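Local coordinates for glucose-inhibited division protein A-related protein, probable oxidoreductase (PDB 2CUL), which binds flavin-adenine dinucleotide in a Rossmann-type fold and is probably an oxidoreductase related to glucose-inhibited division protein A, at residues 53-58 against 75-80. Numbering follows the deposited sequence.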
loop_
_atom_site.group_PDB
_atom_site.type_symbol
_atom_site.label_atom_id
_atom_site.label_comp_id
_atom_site.label_asym_id
_atom_site.label_seq_id
_atom_site.Cartn_x
_atom_site.Cartn_y
_atom_site.Cartn_z
ATOM N N GLY A 53 -18.930 -0.052 6.106
ATOM C CA GLY A 53 -18.101 -0.134 7.298
ATOM C C GLY A 53 -16.601 -0.006 7.103
ATOM O O GLY A 53 -15.837 -0.164 8.053
ATOM N N SER A 54 -16.178 0.293 5.882
ATOM C CA SER A 54 -14.756 0.421 5.576
ATOM C C SER A 54 -14.127 1.700 6.111
ATOM O O SER A 54 -14.820 2.658 6.447
ATOM C CB SER A 54 -14.541 0.378 4.062
ATOM O OG SER A 54 -15.204 1.462 3.427
ATOM N N LEU A 55 -12.800 1.701 6.182
ATOM C CA LEU A 55 -12.061 2.874 6.623
ATOM C C LEU A 55 -12.359 3.968 5.604
ATOM O O LEU A 55 -12.498 5.138 5.949
ATOM C CB LEU A 55 -10.557 2.583 6.634
ATOM C CG LEU A 55 -9.637 3.785 6.848
ATOM C CD1 LEU A 55 -9.831 4.349 8.249
ATOM C CD2 LEU A 55 -8.189 3.359 6.643
ATOM N N LEU A 56 -12.458 3.568 4.339
ATOM C CA LEU A 56 -12.750 4.499 3.256
ATOM C C LEU A 56 -14.074 5.223 3.514
ATOM O O LEU A 56 -14.153 6.445 3.399
ATOM C CB LEU A 56 -12.806 3.742 1.921
ATOM C CG LEU A 56 -13.317 4.501 0.692
ATOM C CD1 LEU A 56 -12.477 5.746 0.451
ATOM C CD2 LEU A 56 -13.277 3.572 -0.522
ATOM N N GLU A 57 -15.109 4.468 3.878
ATOM C CA GLU A 57 -16.418 5.056 4.155
ATOM C C GLU A 57 -16.365 5.979 5.370
ATOM O O GLU A 57 -16.922 7.076 5.358
ATOM C CB GLU A 57 -17.455 3.955 4.393
ATOM C CG GLU A 57 -18.842 4.480 4.753
ATOM C CD GLU A 57 -19.892 3.385 4.825
ATOM O OE1 GLU A 57 -19.727 2.446 5.626
ATOM O OE2 GLU A 57 -20.886 3.469 4.076
ATOM N N ARG A 58 -15.688 5.529 6.420
ATOM C CA ARG A 58 -15.576 6.313 7.646
ATOM C C ARG A 58 -14.817 7.622 7.451
ATOM O O ARG A 58 -15.124 8.624 8.098
ATOM C CB ARG A 58 -14.899 5.475 8.735
ATOM C CG ARG A 58 -15.659 4.200 9.074
ATOM C CD ARG A 58 -14.785 3.199 9.816
ATOM N NE ARG A 58 -15.431 1.894 9.925
ATOM C CZ ARG A 58 -16.200 1.511 10.940
ATOM N NH1 ARG A 58 -16.425 2.331 11.958
ATOM N NH2 ARG A 58 -16.749 0.303 10.932
ATOM N N LYS A 75 -5.975 9.344 8.350
ATOM C CA LYS A 75 -4.790 9.142 9.179
ATOM C C LYS A 75 -5.180 9.095 10.656
ATOM O O LYS A 75 -4.743 8.212 11.394
ATOM C CB LYS A 75 -3.787 10.273 8.934
ATOM C CG LYS A 75 -2.501 10.194 9.758
ATOM C CD LYS A 75 -1.501 11.222 9.245
ATOM C CE LYS A 75 -0.264 11.322 10.125
ATOM N NZ LYS A 75 -0.566 11.973 11.432
ATOM N N TYR A 76 -6.014 10.040 11.079
ATOM C CA TYR A 76 -6.446 10.104 12.472
ATOM C C TYR A 76 -7.218 8.855 12.891
ATOM O O TYR A 76 -7.069 8.367 14.017
ATOM C CB TYR A 76 -7.302 11.352 12.698
ATOM C CG TYR A 76 -7.569 11.635 14.155
ATOM C CD1 TYR A 76 -6.531 12.001 15.013
ATOM C CD2 TYR A 76 -8.851 11.519 14.684
ATOM C CE1 TYR A 76 -6.764 12.245 16.363
ATOM C CE2 TYR A 76 -9.096 11.760 16.035
ATOM C CZ TYR A 76 -8.050 12.122 16.867
ATOM O OH TYR A 76 -8.285 12.362 18.203
ATOM N N LEU A 77 -8.044 8.337 11.989
ATOM C CA LEU A 77 -8.810 7.131 12.280
ATOM C C LEU A 77 -7.865 5.950 12.524
ATOM O O LEU A 77 -8.070 5.160 13.448
ATOM C CB LEU A 77 -9.768 6.818 11.126
ATOM C CG LEU A 77 -11.029 7.687 11.055
ATOM C CD1 LEU A 77 -11.736 7.489 9.726
ATOM C CD2 LEU A 77 -11.948 7.327 12.212
ATOM N N LEU A 78 -6.828 5.834 11.700
ATOM C CA LEU A 78 -5.851 4.753 11.850
ATOM C C LEU A 78 -5.102 4.869 13.171
ATOM O O LEU A 78 -4.796 3.865 13.816
ATOM C CB LEU A 78 -4.834 4.785 10.707
ATOM C CG LEU A 78 -5.334 4.370 9.324
ATOM C CD1 LEU A 78 -4.324 4.772 8.265
ATOM C CD2 LEU A 78 -5.563 2.864 9.310
ATOM N N GLU A 79 -4.808 6.099 13.570
ATOM C CA GLU A 79 -4.073 6.335 14.804
ATOM C C GLU A 79 -4.880 5.986 16.051
ATOM O O GLU A 79 -4.329 5.904 17.149
ATOM C CB GLU A 79 -3.598 7.792 14.842
ATOM C CG GLU A 79 -2.692 8.126 13.663
ATOM C CD GLU A 79 -2.370 9.601 13.538
ATOM O OE1 GLU A 79 -3.221 10.435 13.918
ATOM O OE2 GLU A 79 -1.272 9.924 13.036
ATOM N N GLY A 80 -6.178 5.757 15.876
ATOM C CA GLY A 80 -7.029 5.420 17.003
ATOM C C GLY A 80 -7.166 3.928 17.258
ATOM O O GLY A 80 -7.797 3.517 18.234
#
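Gly53 O is gripped twice by Arg58, whose CB and backbone carbonyl carbon meet CD1 of Leu77 in helix 67-79. Arg58 NE reaches this oxygen at 2.8 Å and NH2 at 3.1 Å; the oxygen sits in the guanidinium plane, yet NE stands well above the carbonyl plane of Gly53, 58° out of it. With CG beside its own backbone N (chi1 -60°) and the chain extended to NE, the arginine turns its charged end back to Gly53 O. Its CB lies 3.9 Å from Leu77 CD1. Helix 55-59 thus shows how a short helix can be secured at its first turn: Ser54 is the N-cap, its OG accepting from Glu57 N at 3.0 Å, and the carboxylate of Glu17 in helix 13-24 receives the amides of Leu55 and Leu56. Helix 13-24 probably begins within the glycine-rich GxGxxG turn of a Rossmann-type fold, and the contact joins the two helices that lie between strands 29-33 and 84-97 of the sheet. Buried Leu55 touches both Leu77 and Leu78. Its two methyls divide the work: CD1 approaches Leu77 CB at 3.8 Å, the two side chains running antiparallel alongside one another, whereas CD2 meets Leu78 CD2, also at 3.8 Å, where the two leucines cross nearly at right angles. Leu78 also touches Val39, and its side chain lies about 9 Å from the bound FAD.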